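Local coordinates for E3 ubiquitin-protein ligase HERC2 (Homo sapiens, PDB 4L1M) that probably acts as an E3 ubiquitin ligase, attaching ubiquitin to target proteins, with this RCC1-like beta-propeller likely serving as a protein-interaction module, at residues E48-L53 with F65-R70; I58-K63 with Q77-D82. All coordinates share one frame; numbering follows the deposited sequence.

Contact 1 of 2, residues E48-L53 with F65-R70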
loop_
_atom_site.group_PDB
_atom_site.type_symbol
_atom_site.label_atom_id
_atom_site.label_comp_id
_atom_site.label_asym_id
_atom_site.label_seq_id
_atom_site.Cartn_x
_atom_site.Cartn_y
_atom_site.Cartn_z
ATOM N N GLU A 48 -11.695 19.885 -3.630
ATOM C CA GLU A 48 -11.165 20.721 -4.715
ATOM C C GLU A 48 -9.732 21.170 -4.420
ATOM O O GLU A 48 -8.941 21.400 -5.330
ATOM C CB GLU A 48 -12.051 21.936 -5.004
ATOM C CG GLU A 48 -13.457 21.604 -5.490
ATOM C CD GLU A 48 -14.483 21.600 -4.374
ATOM O OE1 GLU A 48 -14.074 21.615 -3.187
ATOM O OE2 GLU A 48 -15.697 21.596 -4.683
ATOM N N GLY A 49 -9.414 21.312 -3.141
ATOM C CA GLY A 49 -8.060 21.661 -2.722
ATOM C C GLY A 49 -7.015 20.713 -3.279
ATOM O O GLY A 49 -5.959 21.150 -3.705
ATOM N N LEU A 50 -7.342 19.422 -3.320
ATOM C CA LEU A 50 -6.466 18.400 -3.899
ATOM C C LEU A 50 -6.463 18.369 -5.422
ATOM O O LEU A 50 -5.449 18.085 -6.032
ATOM C CB LEU A 50 -6.887 17.020 -3.406
ATOM C CG LEU A 50 -6.819 16.809 -1.904
ATOM C CD1 LEU A 50 -7.307 15.416 -1.557
ATOM C CD2 LEU A 50 -5.402 17.020 -1.374
ATOM N N ALA A 51 -7.603 18.651 -6.032
ATOM C CA ALA A 51 -7.718 18.623 -7.478
ATOM C C ALA A 51 -6.791 19.652 -8.129
ATOM O O ALA A 51 -6.251 19.395 -9.215
ATOM C CB ALA A 51 -9.160 18.869 -7.894
ATOM N N ASN A 52 -6.622 20.813 -7.486
ATOM C CA ASN A 52 -5.717 21.868 -7.991
ATOM C C ASN A 52 -4.301 21.363 -8.236
ATOM O O ASN A 52 -3.636 21.764 -9.184
ATOM C CB ASN A 52 -5.654 23.044 -7.016
ATOM C CG ASN A 52 -6.959 23.829 -6.937
ATOM O OD1 ASN A 52 -7.921 23.555 -7.653
ATOM N ND2 ASN A 52 -6.987 24.833 -6.067
ATOM N N LEU A 53 -3.863 20.441 -7.397
ATOM C CA LEU A 53 -2.534 19.872 -7.511
ATOM C C LEU A 53 -2.346 18.996 -8.753
ATOM O O LEU A 53 -1.235 18.880 -9.265
ATOM C CB LEU A 53 -2.223 19.024 -6.284
ATOM C CG LEU A 53 -2.435 19.595 -4.877
ATOM C CD1 LEU A 53 -1.722 18.696 -3.875
ATOM C CD2 LEU A 53 -1.943 21.017 -4.723
ATOM N N PHE A 65 -1.518 12.166 4.986
ATOM C CA PHE A 65 -1.270 11.559 3.696
ATOM C C PHE A 65 -0.421 12.449 2.829
ATOM O O PHE A 65 -0.423 13.672 2.990
ATOM C CB PHE A 65 -2.568 11.138 2.972
ATOM C CG PHE A 65 -3.527 12.267 2.676
ATOM C CD1 PHE A 65 -4.279 12.831 3.666
ATOM C CD2 PHE A 65 -3.730 12.704 1.381
ATOM C CE1 PHE A 65 -5.181 13.853 3.378
ATOM C CE2 PHE A 65 -4.634 13.708 1.093
ATOM C CZ PHE A 65 -5.362 14.279 2.092
ATOM N N LEU A 66 0.305 11.799 1.930
ATOM C CA LEU A 66 1.111 12.449 0.948
ATOM C C LEU A 66 0.368 12.435 -0.367
ATOM O O LEU A 66 -0.329 11.460 -0.687
ATOM C CB LEU A 66 2.420 11.690 0.761
ATOM C CG LEU A 66 3.419 11.679 1.911
ATOM C CD1 LEU A 66 4.691 11.027 1.443
ATOM C CD2 LEU A 66 3.732 13.083 2.419
ATOM N N ILE A 67 0.529 13.506 -1.138
ATOM C CA ILE A 67 -0.061 13.593 -2.470
ATOM C C ILE A 67 1.039 13.893 -3.463
ATOM O O ILE A 67 1.815 14.819 -3.247
ATOM C CB ILE A 67 -1.084 14.726 -2.546
ATOM C CG1 ILE A 67 -2.088 14.653 -1.392
ATOM C CG2 ILE A 67 -1.821 14.687 -3.855
ATOM C CD1 ILE A 67 -1.795 15.615 -0.248
ATOM N N LEU A 68 1.110 13.123 -4.545
ATOM C CA LEU A 68 2.070 13.382 -5.615
ATOM C C LEU A 68 1.340 14.101 -6.743
ATOM O O LEU A 68 0.287 13.626 -7.176
ATOM C CB LEU A 68 2.636 12.072 -6.137
ATOM C CG LEU A 68 3.634 12.185 -7.296
ATOM C CD1 LEU A 68 4.839 12.977 -6.838
ATOM C CD2 LEU A 68 4.053 10.815 -7.826
ATOM N N SER A 69 1.914 15.211 -7.222
ATOM C CA SER A 69 1.302 16.026 -8.276
ATOM C C SER A 69 1.860 15.673 -9.635
ATOM O O SER A 69 2.980 15.146 -9.749
ATOM C CB SER A 69 1.570 17.510 -8.062
ATOM O OG SER A 69 2.070 17.753 -6.782
ATOM N N ARG A 70 1.077 15.964 -10.677
ATOM C CA ARG A 70 1.477 15.738 -12.075
ATOM C C ARG A 70 2.897 16.281 -12.347
ATOM O O ARG A 70 3.681 15.650 -13.072
ATOM C CB ARG A 70 0.430 16.347 -13.025
ATOM C CG ARG A 70 0.598 17.807 -13.375
ATOM C CD ARG A 70 0.302 18.779 -12.251
ATOM N NE ARG A 70 0.713 20.130 -12.677
ATOM C CZ ARG A 70 0.634 21.229 -11.927
ATOM N NH1 ARG A 70 0.140 21.174 -10.694
ATOM N NH2 ARG A 70 1.042 22.408 -12.432
#
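L50 and L53, on the short helix 48-51 and the turn that follows it, lie over one face of strand 64-69, the CA atoms closing from 8.1 Å at L50 and I67 to 5.5 Å at L53 and S69. Alternation along the strand decides who takes part: the side chains of F65, I67 and S69 set out toward segment 48-53, while L66 packs on I100 and L68 on I97 and I100, of strand 97-101 in the next sheet. The branched end of L50 divides its work. CD1 meets the ring of F65 at its edge, 4.1 Å from CE2, and CD2 rests 4.0 Å from CD1 of I67, the two aliphatic chains crossing at about a right angle. I67 is forked at CB, which lets it serve both leucines. Its CG2, set anti to the backbone N (CG1 lies at chi1 -50°), reaches CD1 of L53 at 4.0 Å, while its CG1-CD1 arm stays with L50. Close to the strand end, the short side chain of S69 lets the strand come near, with CB 3.3 Å from O of L53; in the conformer given, OG bonds to O of R73. The polar link belongs to R70. Its chain, bent at chi2 (-71°), brings NH1 back to O of L53, 3.0 Å away and nearly straight at 163°. The oxygen lies in the guanidinium plane, whereas the donor stands well above the carbonyl plane, off the carbonyl lone pairs. Arginine suits this exposed end of the strand because its long chain spans the gap. Apolar packing inside and an arginine-to-carbonyl hydrogen bond outside thus fasten the connection entering a four-stranded antiparallel blade of the RCC1-type seven-bladed beta-propeller.

Contact 2 of 2, residues I58-K63 with Q77-D82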
loop_
_atom_site.group_PDB
_atom_site.type_symbol
_atom_site.label_atom_id
_atom_site.label_comp_id
_atom_site.label_asym_id
_atom_site.label_seq_id
_atom_site.Cartn_x
_atom_site.Cartn_y
_atom_site.Cartn_z
ATOM N N ILE A 58 -1.680 8.979 -4.131
ATOM C CA ILE A 58 -1.848 9.338 -2.749
ATOM C C ILE A 58 -1.365 8.191 -1.868
ATOM O O ILE A 58 -1.813 7.068 -2.024
ATOM C CB ILE A 58 -3.334 9.603 -2.418
ATOM C CG1 ILE A 58 -3.811 10.854 -3.127
ATOM C CG2 ILE A 58 -3.534 9.717 -0.899
ATOM C CD1 ILE A 58 -5.239 11.243 -2.837
ATOM N N ALA A 59 -0.475 8.496 -0.926
ATOM C CA ALA A 59 0.050 7.523 0.017
ATOM C C ALA A 59 -0.417 7.887 1.432
ATOM O O ALA A 59 -0.061 8.922 1.965
ATOM C CB ALA A 59 1.553 7.497 -0.043
ATOM N N CYS A 60 -1.223 7.013 2.013
ATOM C CA CYS A 60 -1.866 7.282 3.258
ATOM C C CYS A 60 -1.029 6.749 4.410
ATOM O O CYS A 60 -0.757 5.558 4.478
ATOM C CB CYS A 60 -3.245 6.627 3.255
ATOM S SG CYS A 60 -4.434 7.433 2.141
ATOM N N ALA A 61 -0.642 7.640 5.316
ATOM C CA ALA A 61 -0.015 7.231 6.567
ATOM C C ALA A 61 -1.066 7.243 7.674
ATOM O O ALA A 61 -2.267 7.312 7.396
ATOM C CB ALA A 61 1.156 8.126 6.896
ATOM N N GLU A 62 -0.638 7.156 8.923
ATOM C CA GLU A 62 -1.598 7.050 10.028
ATOM C C GLU A 62 -2.306 8.354 10.391
ATOM O O GLU A 62 -3.514 8.331 10.621
ATOM C CB GLU A 62 -0.951 6.467 11.272
ATOM C CG GLU A 62 -1.985 5.952 12.270
ATOM C CD GLU A 62 -1.400 5.709 13.648
ATOM O OE1 GLU A 62 -1.268 6.689 14.416
ATOM O OE2 GLU A 62 -1.079 4.543 13.951
ATOM N N LYS A 63 -1.573 9.465 10.472
ATOM C CA LYS A 63 -2.194 10.759 10.826
ATOM C C LYS A 63 -2.279 11.719 9.652
ATOM O O LYS A 63 -2.912 12.760 9.745
ATOM C CB LYS A 63 -1.416 11.462 11.952
ATOM C CG LYS A 63 -1.212 10.662 13.231
ATOM C CD LYS A 63 -2.517 10.381 13.977
ATOM C CE LYS A 63 -2.232 9.951 15.428
ATOM N NZ LYS A 63 -3.063 8.796 15.881
ATOM N N GLN A 77 -0.846 16.518 3.965
ATOM C CA GLN A 77 -2.045 16.995 4.624
ATOM C C GLN A 77 -2.403 16.041 5.772
ATOM O O GLN A 77 -2.361 14.819 5.604
ATOM C CB GLN A 77 -3.182 17.014 3.617
ATOM C CG GLN A 77 -4.558 17.354 4.176
ATOM C CD GLN A 77 -4.717 18.811 4.541
ATOM O OE1 GLN A 77 -4.234 19.695 3.855
ATOM N NE2 GLN A 77 -5.423 19.072 5.623
ATOM N N ALA A 78 -2.816 16.595 6.918
ATOM C CA ALA A 78 -3.316 15.767 8.040
ATOM C C ALA A 78 -4.793 15.466 7.849
ATOM O O ALA A 78 -5.551 16.317 7.400
ATOM C CB ALA A 78 -3.103 16.478 9.380
ATOM N N TYR A 79 -5.209 14.275 8.250
ATOM C CA TYR A 79 -6.615 13.888 8.181
ATOM C C TYR A 79 -7.473 14.721 9.073
ATOM O O TYR A 79 -8.618 15.007 8.737
ATOM C CB TYR A 79 -6.810 12.423 8.613
ATOM C CG TYR A 79 -6.036 11.395 7.831
ATOM C CD1 TYR A 79 -6.152 11.300 6.448
ATOM C CD2 TYR A 79 -5.217 10.514 8.469
ATOM C CE1 TYR A 79 -5.443 10.349 5.729
ATOM C CE2 TYR A 79 -4.524 9.535 7.767
ATOM C CZ TYR A 79 -4.627 9.453 6.401
ATOM O OH TYR A 79 -3.902 8.483 5.752
ATOM N N ASN A 80 -6.947 15.075 10.240
ATOM C CA ASN A 80 -7.750 15.743 11.261
ATOM C C ASN A 80 -7.458 17.220 11.419
ATOM O O ASN A 80 -7.804 17.811 12.427
ATOM C CB ASN A 80 -7.618 15.038 12.616
ATOM C CG ASN A 80 -8.818 15.299 13.517
ATOM O OD1 ASN A 80 -9.974 15.175 13.091
ATOM N ND2 ASN A 80 -8.554 15.687 14.766
ATOM N N SER A 81 -6.832 17.825 10.422
ATOM C CA SER A 81 -6.708 19.286 10.375
ATOM C C SER A 81 -8.081 19.934 10.177
ATOM O O SER A 81 -8.985 19.322 9.631
ATOM C CB SER A 81 -5.691 19.718 9.287
ATOM O OG SER A 81 -5.511 21.127 9.280
ATOM N N ASP A 82 -8.232 21.169 10.648
ATOM C CA ASP A 82 -9.502 21.911 10.512
ATOM C C ASP A 82 -9.698 22.435 9.078
ATOM O O ASP A 82 -10.828 22.655 8.632
ATOM C CB ASP A 82 -9.602 23.063 11.560
ATOM C CG ASP A 82 -8.380 24.002 11.556
ATOM O OD1 ASP A 82 -7.312 23.612 11.031
ATOM O OD2 ASP A 82 -8.490 25.130 12.091
#
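Y79 reaches back from the end of strand 74-78 to the loop that follows strand 55-60, and two hydrogen bonds tie the pieces together. Its hydroxyl donates to O of A61 at 2.6 Å, only moderately tilted from the carbonyl plane, and its backbone N donates to O of K63 at 3.1 Å. One residue therefore holds the loop twice, by its side-chain hydroxyl and by its backbone N. The same O of K63 also receives a CA-H...O contact from CA of A78, 3.5 Å away.

Packing is arranged around the ring. With chi1 at -58°, CG of Y79 is anti to its own carbonyl carbon, and the ring lies along the loop backbone, presenting its edge to the carbonyls: CE2 is 3.3 Å from O of E62. At the phenol end CB of C60 lies near OH, at the edge of the ring. Tyrosine suits the place because its rigid ring carries the hydroxyl far enough to reach O of A61.

A charged pair on the loop, NZ of K63 and OE1 of E62, forms a salt bridge of 3.1 Å; a sulfate, probably from the crystallisation liquor, lies near K63.

Strand 64-69 runs between strands 55-60 and 74-78, so the contact bridges across the end of this central strand; on the neighbouring sheet, Q374 of strand 374-379 touches Y79 and F376 touches C60.

Both contacts belong to the blade built from strands 55-60, 64-69, 74-78 and 87-88, their centres 12 Å apart. In contact 1 L50, F65 and I67 are buried and R70 is exposed; in contact 2 C60, A61 and Y79 are buried and K63 is exposed. Contact 1 lays a helix and turn against the face of strand 64-69, mainly through aliphatic side chains; contact 2 joins the ends of that strand's two neighbours, mainly through hydrogen bonds to loop carbonyls. F65 connects them: its N probably bonds to O of Q77, and its ring packs on that of Y79. Contact 2 lies nearer the centre of the chain.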